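PDB 2P7O: glyoxalase family protein from Listeria monocytogenes, which catalyses the manganese-dependent hydration of the antibiotic fosfomycin, thereby making Listeria resistant to the drug. Local coordinates for residues K17-L22 and I54-G59; Q23-A28 and I107-F112; L116-A121 and E125-R130. One frame throughout, in Å; residues are numbered along the deposited sequence. Where two conformers were deposited one is given.

Interaction 1. Residues K17-L22 and I54-G59; sequences KTTAFL and ICIMEG
Helix segment 17-22 runs alongside strand 54-58, 10.4 Å away axis to axis and nearly antiparallel (156° between N-to-C directions), and Thr-18 and Ile-56 are nearest where the backbones face each other. Three helix residues, Thr-18, Thr-19 and Leu-22, meet this one strand residue, and no hydrogen bond crosses the gap. Ile-56 has two conformers; in one of them the branch carrying CD1 stands between the backbone N and the carbonyl carbon (chi1 52°) and continues straight, which carries CD1 to the Thr-18 methyl; the two side chains slide past each other in opposite directions. The closest touch is Thr-18 CG2 on Ile-56 CD1, 3.7 Å, and the same threonine methyl also lies 4.0 Å from Ile-56 CG2. Thr-18 turns this methyl to the strand by placing CG2 opposite its backbone N, while OG1 bonds to Asp-14 O, just ahead of the helix. A turn further on, Leu-22 CD1 rests against Ile-56 CG2 at 4.3 Å, a looser apolar touch. Thr-19 contributes at the margin: its OG1 comes within 4.3 Å of Ile-56 CD1 but spends its polarity on Leu-15 O and Lys-45 NZ. This is the helix-on-sheet packing of a beta-alpha-beta-beta-beta module, the repeated unit of the glyoxalase fold. Phe-47 on the adjacent strand 44-49 packs on Thr-19, Leu-22 and Ile-56, and Val-12 of strand 4-12 touches Thr-18. Cys-55 points away from the helix, onto the other face of the sheet, where Glu-126 of the second subunit packs against it; the helix thus covers the face turned away from that subunit.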
loop_
_atom_site.group_PDB
_atom_site.type_symbol
_atom_site.label_atom_id
_atom_site.label_comp_id
_atom_site.label_asym_id
_atom_site.label_seq_id
_atom_site.Cartn_x
_atom_site.Cartn_y
_atom_site.Cartn_z
ATOM N N LYS A 17 13.034 12.252 -8.572
ATOM C CA LYS A 17 12.116 13.068 -7.781
ATOM C C LYS A 17 11.556 12.240 -6.630
ATOM O O LYS A 17 11.504 12.668 -5.478
ATOM C CB LYS A 17 10.937 13.577 -8.663
ATOM C CG LYS A 17 11.559 14.633 -9.590
ATOM C CD LYS A 17 10.488 15.140 -10.549
ATOM C CE LYS A 17 10.841 16.507 -11.124
ATOM N NZ LYS A 17 9.641 17.055 -11.851
ATOM N N THR A 18 11.152 10.996 -6.930
ATOM C CA THR A 18 10.584 10.203 -5.847
ATOM C C THR A 18 11.603 9.849 -4.790
ATOM O O THR A 18 11.256 9.736 -3.635
ATOM C CB THR A 18 9.880 8.996 -6.456
ATOM O OG1 THR A 18 8.930 9.604 -7.388
ATOM C CG2 THR A 18 9.188 8.112 -5.437
ATOM N N THR A 19 12.840 9.598 -5.183
ATOM C CA THR A 19 13.907 9.346 -4.192
ATOM C C THR A 19 13.987 10.501 -3.197
ATOM O O THR A 19 14.139 10.349 -1.991
ATOM C CB THR A 19 15.233 9.218 -4.961
ATOM O OG1 THR A 19 15.154 7.941 -5.651
ATOM C CG2 THR A 19 16.390 9.109 -3.982
ATOM N N ALA A 20 13.847 11.716 -3.719
ATOM C CA ALA A 20 14.013 12.887 -2.851
ATOM C C ALA A 20 12.796 12.990 -1.938
ATOM O O ALA A 20 13.007 13.314 -0.745
ATOM C CB ALA A 20 14.216 14.103 -3.701
ATOM N N PHE A 21 11.585 12.712 -2.462
ATOM C CA PHE A 21 10.387 12.704 -1.633
ATOM C C PHE A 21 10.547 11.743 -0.448
ATOM O O PHE A 21 10.346 12.093 0.725
ATOM C CB PHE A 21 9.240 12.268 -2.580
ATOM C CG PHE A 21 7.911 12.155 -1.850
ATOM C CD1 PHE A 21 7.172 13.269 -1.544
ATOM C CD2 PHE A 21 7.457 10.905 -1.511
ATOM C CE1 PHE A 21 5.988 13.183 -0.832
ATOM C CE2 PHE A 21 6.278 10.789 -0.796
ATOM C CZ PHE A 21 5.524 11.922 -0.523
ATOM N N LEU A 22 10.954 10.496 -0.746
ATOM C CA LEU A 22 10.986 9.446 0.245
ATOM C C LEU A 22 12.070 9.685 1.306
ATOM O O LEU A 22 11.871 9.367 2.471
ATOM C CB LEU A 22 11.255 8.074 -0.397
ATOM C CG LEU A 22 10.154 7.543 -1.311
ATOM C CD1 LEU A 22 10.614 6.240 -1.936
ATOM C CD2 LEU A 22 8.867 7.376 -0.482
ATOM N N ILE A 54 10.165 -0.985 0.338
ATOM C CA ILE A 54 9.401 -0.358 -0.729
ATOM C C ILE A 54 10.195 -0.297 -2.023
ATOM O O ILE A 54 11.358 0.147 -2.030
ATOM C CB ILE A 54 8.829 0.988 -0.281
ATOM C CG1 ILE A 54 7.971 1.645 -1.383
ATOM C CG2 ILE A 54 9.865 1.936 0.274
ATOM C CD1 ILE A 54 6.772 2.433 -0.875
ATOM N N CYS A 55 9.568 -0.803 -3.095
ATOM C CA CYS A 55 10.198 -0.677 -4.416
ATOM C C CYS A 55 9.522 0.428 -5.193
ATOM O O CYS A 55 8.256 0.527 -5.202
ATOM C CB CYS A 55 9.965 -2.032 -5.159
ATOM S SG CYS A 55 10.370 -1.965 -6.906
ATOM N N ILE A 56 10.325 1.270 -5.839
ATOM C CA ILE A 56 9.697 2.174 -6.814
ATOM C C ILE A 56 10.250 1.867 -8.204
ATOM O O ILE A 56 11.397 1.455 -8.291
ATOM C CB ILE A 56 9.933 3.668 -6.550
ATOM C CG1 ILE A 56 11.423 3.978 -6.365
ATOM C CG2 ILE A 56 9.084 4.142 -5.377
ATOM C CD1 ILE A 56 11.668 5.439 -6.079
ATOM N N MET A 57 9.411 1.979 -9.216
ATOM C CA MET A 57 9.635 1.494 -10.580
ATOM C C MET A 57 9.123 2.545 -11.567
ATOM O O MET A 57 8.046 3.090 -11.351
ATOM C CB MET A 57 8.935 0.140 -10.657
ATOM C CG MET A 57 8.329 -0.444 -11.915
ATOM S SD MET A 57 7.937 -2.239 -11.723
ATOM C CE MET A 57 9.655 -2.810 -11.651
ATOM N N GLU A 58 9.929 2.980 -12.535
ATOM C CA GLU A 58 9.535 4.041 -13.464
ATOM C C GLU A 58 8.504 3.449 -14.418
ATOM O O GLU A 58 8.639 2.308 -14.873
ATOM C CB GLU A 58 10.758 4.614 -14.214
ATOM C CG GLU A 58 11.617 5.569 -13.374
ATOM C CD GLU A 58 12.535 6.467 -14.146
ATOM O OE1 GLU A 58 12.926 6.089 -15.288
ATOM O OE2 GLU A 58 12.977 7.529 -13.635
ATOM N N GLY A 59 7.463 4.228 -14.693
ATOM C CA GLY A 59 6.393 3.824 -15.596
ATOM C C GLY A 59 5.482 5.020 -15.906
ATOM O O GLY A 59 5.634 5.993 -15.131
#

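Interaction 2. Residues Q23-A28 and I107-F112; sequences QNIFNA and IYFYDF
A small, wholly apolar contact joins the two halves of the chain here: Ile-25 and Phe-26, at the C-terminal end of helix 15-26, close on Phe-109 of strand 106-110. The helix belongs to the first beta-alpha-beta-beta-beta module of the glyoxalase fold and the strand to the second, so the three buried side chains fill part of the interior between the modules. The aromatic residues approach from opposite directions, Phe-26 CZ lying 3.9 Å from Phe-109 CZ. On the strand side, a chi1 of 58° swings the Phe-109 ring off the strand toward the helix. Ile-25 works through its CG2 branch alone. That methyl is 4.1 Å from Phe-109 CZ, and it also stands over the centre of the Phe-26 ring, 4.1 Å above the plane, so one methyl touches both aromatics. Directly afterwards the helix stops, with Asn-27 taking a positive phi. Around the trio, Ile-86 of helix 79-89 packs on both Ile-25 and Phe-109, while Phe-72 and Phe-117 of the second sheet meet the Phe-26 ring. Strand 44-49 adds Ile-49 to Phe-26, Leu-119 of strand 116-120 touches both phenylalanines, and Phe-21 on the same helix leans on Phe-109.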
loop_
_atom_site.group_PDB
_atom_site.type_symbol
_atom_site.label_atom_id
_atom_site.label_comp_id
_atom_site.label_asym_id
_atom_site.label_seq_id
_atom_site.Cartn_x
_atom_site.Cartn_y
_atom_site.Cartn_z
ATOM N N GLN A 23 13.226 10.118 0.817
ATOM C CA GLN A 23 14.389 10.429 1.634
ATOM C C GLN A 23 14.177 11.708 2.468
ATOM O O GLN A 23 14.405 11.739 3.679
ATOM C CB GLN A 23 15.626 10.705 0.734
ATOM C CG GLN A 23 16.268 9.397 0.233
ATOM C CD GLN A 23 17.526 9.621 -0.603
ATOM O OE1 GLN A 23 17.817 10.698 -1.116
ATOM N NE2 GLN A 23 18.305 8.549 -0.693
ATOM N N ASN A 24 13.764 12.805 1.839
ATOM C CA ASN A 24 13.580 14.020 2.662
ATOM C C ASN A 24 12.458 13.823 3.665
ATOM O O ASN A 24 12.713 14.203 4.809
ATOM C CB ASN A 24 13.283 15.227 1.773
ATOM C CG ASN A 24 13.269 16.531 2.533
ATOM O OD1 ASN A 24 14.318 17.180 2.695
ATOM N ND2 ASN A 24 12.136 16.986 3.020
ATOM N N ILE A 25 11.299 13.299 3.315
ATOM C CA ILE A 25 10.166 13.130 4.211
ATOM C C ILE A 25 10.286 11.926 5.140
ATOM O O ILE A 25 10.111 12.092 6.366
ATOM C CB ILE A 25 8.846 12.896 3.429
ATOM C CG1 ILE A 25 8.544 14.091 2.508
ATOM C CG2 ILE A 25 7.680 12.807 4.429
ATOM C CD1 ILE A 25 8.802 15.391 3.249
ATOM N N PHE A 26 10.481 10.742 4.543
ATOM C CA PHE A 26 10.411 9.551 5.389
ATOM C C PHE A 26 11.789 9.089 5.835
ATOM O O PHE A 26 11.879 8.023 6.474
ATOM C CB PHE A 26 9.812 8.383 4.577
ATOM C CG PHE A 26 8.398 8.602 4.082
ATOM C CD1 PHE A 26 8.085 8.814 2.761
ATOM C CD2 PHE A 26 7.359 8.605 4.977
ATOM C CE1 PHE A 26 6.803 9.141 2.330
ATOM C CE2 PHE A 26 6.082 8.876 4.548
ATOM C CZ PHE A 26 5.765 9.100 3.231
ATOM N N ASN A 27 12.875 9.758 5.475
ATOM C CA ASN A 27 14.210 9.223 5.829
ATOM C C ASN A 27 14.476 7.820 5.326
ATOM O O ASN A 27 15.250 7.027 5.870
ATOM C CB ASN A 27 14.446 9.304 7.344
ATOM C CG ASN A 27 14.812 10.755 7.626
ATOM O OD1 ASN A 27 15.837 11.246 7.079
ATOM N ND2 ASN A 27 13.870 11.419 8.268
ATOM N N ALA A 28 13.857 7.556 4.175
ATOM C CA ALA A 28 13.969 6.227 3.554
ATOM C C ALA A 28 15.419 5.929 3.201
ATOM O O ALA A 28 16.163 6.816 2.754
ATOM C CB ALA A 28 13.057 6.211 2.331
ATOM N N ILE A 107 -1.329 13.921 9.032
ATOM C CA ILE A 107 -0.996 14.691 7.852
ATOM C C ILE A 107 -1.187 13.858 6.578
ATOM O O ILE A 107 -0.654 12.761 6.400
ATOM C CB ILE A 107 0.479 15.109 7.899
ATOM C CG1 ILE A 107 0.940 15.539 9.298
ATOM C CG2 ILE A 107 0.750 16.154 6.850
ATOM C CD1 ILE A 107 2.478 15.643 9.369
ATOM N N TYR A 108 -2.009 14.392 5.684
ATOM C CA TYR A 108 -2.291 13.718 4.426
ATOM C C TYR A 108 -1.713 14.550 3.298
ATOM O O TYR A 108 -1.953 15.768 3.275
ATOM C CB TYR A 108 -3.814 13.689 4.263
ATOM C CG TYR A 108 -4.522 12.623 5.053
ATOM C CD1 TYR A 108 -5.083 12.911 6.281
ATOM C CD2 TYR A 108 -4.667 11.338 4.548
ATOM C CE1 TYR A 108 -5.746 11.950 7.021
ATOM C CE2 TYR A 108 -5.362 10.374 5.281
ATOM C CZ TYR A 108 -5.913 10.693 6.512
ATOM O OH TYR A 108 -6.592 9.712 7.235
ATOM N N PHE A 109 -0.951 13.899 2.430
ATOM C CA PHE A 109 -0.209 14.614 1.401
ATOM C C PHE A 109 0.110 13.665 0.253
ATOM O O PHE A 109 0.024 12.426 0.357
ATOM C CB PHE A 109 1.087 15.230 1.976
ATOM C CG PHE A 109 2.008 14.184 2.604
ATOM C CD1 PHE A 109 3.172 13.734 2.008
ATOM C CD2 PHE A 109 1.680 13.677 3.838
ATOM C CE1 PHE A 109 3.985 12.784 2.606
ATOM C CE2 PHE A 109 2.475 12.754 4.498
ATOM C CZ PHE A 109 3.639 12.337 3.897
ATOM N N TYR A 110 0.383 14.181 -0.932
ATOM C CA TYR A 110 0.606 13.309 -2.090
ATOM C C TYR A 110 2.084 13.292 -2.438
ATOM O O TYR A 110 2.782 14.171 -1.938
ATOM C CB TYR A 110 -0.097 13.889 -3.361
ATOM C CG TYR A 110 -1.587 13.942 -3.141
ATOM C CD1 TYR A 110 -2.113 15.026 -2.418
ATOM C CD2 TYR A 110 -2.423 12.910 -3.561
ATOM C CE1 TYR A 110 -3.477 15.088 -2.187
ATOM C CE2 TYR A 110 -3.803 12.990 -3.296
ATOM C CZ TYR A 110 -4.293 14.058 -2.606
ATOM O OH TYR A 110 -5.643 14.159 -2.369
ATOM N N ASP A 111 2.501 12.325 -3.264
ATOM C CA ASP A 111 3.889 12.412 -3.755
ATOM C C ASP A 111 3.887 13.188 -5.071
ATOM O O ASP A 111 3.039 14.076 -5.232
ATOM C CB ASP A 111 4.579 11.064 -3.913
ATOM C CG ASP A 111 3.834 10.091 -4.822
ATOM O OD1 ASP A 111 4.377 8.958 -5.027
ATOM O OD2 ASP A 111 2.778 10.461 -5.341
ATOM N N PHE A 112 4.770 12.823 -5.982
ATOM C CA PHE A 112 4.779 13.521 -7.279
ATOM C C PHE A 112 4.005 12.716 -8.316
ATOM O O PHE A 112 4.023 13.096 -9.486
ATOM C CB PHE A 112 6.235 13.672 -7.744
ATOM C CG PHE A 112 7.081 14.568 -6.845
ATOM C CD1 PHE A 112 8.151 14.113 -6.089
ATOM C CD2 PHE A 112 6.796 15.927 -6.768
ATOM C CE1 PHE A 112 8.887 14.966 -5.292
ATOM C CE2 PHE A 112 7.529 16.783 -5.960
ATOM C CZ PHE A 112 8.610 16.318 -5.236
#

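Interaction 3. Residues L116-A121 and E125-R130. With MN (manganese (II) ion), chain C.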
loop_
_atom_site.group_PDB
_atom_site.type_symbol
_atom_site.label_atom_id
_atom_site.label_comp_id
_atom_site.label_asym_id
_atom_site.label_seq_id
_atom_site.Cartn_x
_atom_site.Cartn_y
_atom_site.Cartn_z
ATOM N N LEU A 116 -1.544 9.012 -2.495
ATOM C CA LEU A 116 -1.831 9.577 -1.175
ATOM C C LEU A 116 -1.073 8.852 -0.060
ATOM O O LEU A 116 -1.013 7.624 0.019
ATOM C CB LEU A 116 -3.332 9.479 -0.960
ATOM C CG LEU A 116 -3.820 10.188 0.319
ATOM C CD1 LEU A 116 -3.503 11.683 0.289
ATOM C CD2 LEU A 116 -5.318 9.969 0.376
ATOM N N PHE A 117 -0.460 9.684 0.794
ATOM C CA PHE A 117 0.267 9.154 1.947
ATOM C C PHE A 117 -0.259 9.878 3.182
ATOM O O PHE A 117 -0.862 10.959 3.114
ATOM C CB PHE A 117 1.753 9.543 1.860
ATOM C CG PHE A 117 2.531 8.639 0.907
ATOM C CD1 PHE A 117 2.814 9.042 -0.395
ATOM C CD2 PHE A 117 2.967 7.389 1.307
ATOM C CE1 PHE A 117 3.520 8.230 -1.289
ATOM C CE2 PHE A 117 3.675 6.547 0.452
ATOM C CZ PHE A 117 3.975 6.987 -0.847
ATOM N N GLU A 118 -0.050 9.255 4.321
ATOM C CA GLU A 118 -0.476 9.812 5.591
ATOM C C GLU A 118 0.645 9.560 6.603
ATOM O O GLU A 118 1.209 8.479 6.681
ATOM C CB GLU A 118 -1.798 9.175 6.017
ATOM C CG GLU A 118 -2.321 9.554 7.399
ATOM C CD GLU A 118 -3.567 8.817 7.848
ATOM O OE1 GLU A 118 -3.981 7.858 7.132
ATOM O OE2 GLU A 118 -4.121 9.193 8.916
ATOM N N LEU A 119 0.931 10.590 7.401
ATOM C CA LEU A 119 1.652 10.419 8.661
ATOM C C LEU A 119 0.664 10.529 9.829
ATOM O O LEU A 119 -0.075 11.514 9.956
ATOM C CB LEU A 119 2.707 11.547 8.700
ATOM C CG LEU A 119 3.819 11.306 7.661
ATOM C CD1 LEU A 119 4.789 12.483 7.745
ATOM C CD2 LEU A 119 4.562 9.997 7.834
ATOM N N HIS A 120 0.549 9.444 10.568
ATOM C CA HIS A 120 -0.552 9.304 11.513
ATOM C C HIS A 120 0.062 9.291 12.907
ATOM O O HIS A 120 0.864 8.392 13.178
ATOM C CB HIS A 120 -1.281 7.993 11.164
ATOM C CG HIS A 120 -2.386 7.612 12.118
ATOM N ND1 HIS A 120 -3.716 7.509 11.733
ATOM C CD2 HIS A 120 -2.358 7.151 13.401
ATOM C CE1 HIS A 120 -4.438 7.127 12.766
ATOM N NE2 HIS A 120 -3.633 6.933 13.810
ATOM N N ALA A 121 -0.300 10.227 13.763
ATOM C CA ALA A 121 0.034 10.073 15.193
ATOM C C ALA A 121 -1.221 9.691 15.977
ATOM O O ALA A 121 -2.366 9.962 15.586
ATOM C CB ALA A 121 0.517 11.412 15.739
ATOM N N GLU A 125 -7.164 4.929 13.672
ATOM C CA GLU A 125 -8.498 5.088 13.084
ATOM C C GLU A 125 -8.261 5.663 11.682
ATOM O O GLU A 125 -7.156 6.189 11.445
ATOM C CB GLU A 125 -9.292 6.068 13.971
ATOM C CG GLU A 125 -8.525 7.389 14.048
ATOM C CD GLU A 125 -9.073 8.295 15.157
ATOM O OE1 GLU A 125 -10.161 7.975 15.700
ATOM O OE2 GLU A 125 -8.376 9.276 15.517
ATOM N N GLU A 126 -9.294 5.624 10.827
ATOM C CA GLU A 126 -9.142 6.276 9.527
ATOM C C GLU A 126 -9.743 7.675 9.664
ATOM O O GLU A 126 -10.884 7.825 10.102
ATOM C CB GLU A 126 -9.941 5.422 8.536
ATOM C CG GLU A 126 -9.907 5.938 7.099
ATOM C CD GLU A 126 -8.508 6.461 6.762
ATOM O OE1 GLU A 126 -7.560 5.692 6.901
ATOM O OE2 GLU A 126 -8.344 7.645 6.334
ATOM N N ARG A 127 -8.986 8.651 9.209
ATOM C CA ARG A 127 -9.330 10.049 9.445
ATOM C C ARG A 127 -9.780 10.811 8.207
ATOM O O ARG A 127 -9.946 12.027 8.233
ATOM C CB ARG A 127 -8.120 10.658 10.172
ATOM C CG ARG A 127 -7.901 9.947 11.516
ATOM C CD ARG A 127 -6.676 10.537 12.244
ATOM N NE ARG A 127 -6.453 10.005 13.578
ATOM C CZ ARG A 127 -5.269 10.049 14.202
ATOM N NH1 ARG A 127 -4.189 10.603 13.627
ATOM N NH2 ARG A 127 -5.207 9.566 15.457
ATOM N N LEU A 128 -10.028 10.148 7.085
ATOM C CA LEU A 128 -10.449 10.828 5.856
ATOM C C LEU A 128 -11.693 11.690 6.080
ATOM O O LEU A 128 -11.837 12.720 5.409
ATOM C CB LEU A 128 -10.801 9.879 4.696
ATOM C CG LEU A 128 -11.484 10.484 3.467
ATOM C CD1 LEU A 128 -10.455 11.026 2.482
ATOM C CD2 LEU A 128 -12.416 9.541 2.701
ATOM N N LYS A 129 -12.586 11.207 6.934
ATOM C CA LYS A 129 -13.874 11.929 7.054
ATOM C C LYS A 129 -13.666 13.357 7.559
ATOM O O LYS A 129 -14.519 14.214 7.403
ATOM C CB LYS A 129 -14.785 11.199 8.040
ATOM C CG LYS A 129 -14.168 11.044 9.422
ATOM C CD LYS A 129 -15.123 10.374 10.411
ATOM C CE LYS A 129 -14.329 9.782 11.564
ATOM N NZ LYS A 129 -14.304 8.291 11.467
ATOM N N ARG A 130 -12.530 13.602 8.227
ATOM C CA ARG A 130 -12.242 14.911 8.755
ATOM C C ARG A 130 -12.120 15.980 7.667
ATOM O O ARG A 130 -12.168 17.161 8.011
ATOM C CB ARG A 130 -10.897 14.878 9.488
ATOM C CG ARG A 130 -11.003 14.011 10.757
ATOM C CD ARG A 130 -9.675 14.265 11.519
ATOM N NE ARG A 130 -9.599 13.417 12.717
ATOM C CZ ARG A 130 -8.477 13.239 13.399
ATOM N NH1 ARG A 130 -7.342 13.861 13.014
ATOM N NH2 ARG A 130 -8.466 12.452 14.477
HETATM MN MN MN C . -5.698 6.561 7.125
HETATM O O HOH W 1 -6.188 7.621 8.980
#
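Arg-127 reaches across to His-120 and Ala-121, and its side chain is the arm of this contact. CB points toward strand 116-120, and the chain then runs extended from CG to NE. CD is flanked by the Arg-130 guanidinium, over one face of that group near its rim, and lies 4.1 Å from His-120 CE1. NE gives Glu-125 OE2 a bond of 2.8 Å, met through that oxygen's anti lone pair; NH2 donates to the same oxygen, and Arg-130 adds a further salt bridge to it. CZ sits 3.4 Å from His-120 CE1, since the guanidinium lies flat on the imidazole, the planes only 9° apart. At the tip, NH1 and NH2 both bond in plane to Ala-121 O, at 2.8 Å and 2.9 Å, and Ser-106 OG bonds to both Arg-127 NH1 and Glu-118 OE2. With its edges gripped and a face stacked, the group can hardly rotate. His-120 ND1 in turn bonds weakly to Glu-118 OE2, while NE2 is held by Thr-123 O.

Beside this arm is the metal site. Glu-118 OE1 binds the manganese, and so does Glu-126 OE1, the latter at 2.1 Å; their carboxylate planes are 69° apart. A bound water, 2.2 Å from the manganese, donates to Glu-118 OE2 and Glu-125 O and accepts from Arg-127 N. His-69 on the adjacent strand 69-73 and His-7 of the second subunit complete the sphere, the cross-subunit arrangement of a dimeric glyoxalase-fold enzyme. Thr-9 of the second subunit also bonds to Glu-126 OE1, and Tyr-108 of strand 106-110 bonds through OH to Glu-126 OE2.

Overall arrangement
From the N terminus, helix 15-26 opens both of the first two contacts. Interaction 1 closes its loop at strand 52-58, within the first module, whereas interaction 2 starts later on the helix and closes only at strand 106-110, so the two loops cross and the helix joins its own sheet to the second module. Interaction 3 follows in series, a short closure that folds the C-terminal segment 125-130 back on strand 116-120. That strand pairs with 106-110, through Phe-109 O and Phe-117 N, which links it to interaction 2. Interactions 1 and 3 lie on opposite sides of the chain's centre, about 22 Å apart between centres, and both touch the second subunit.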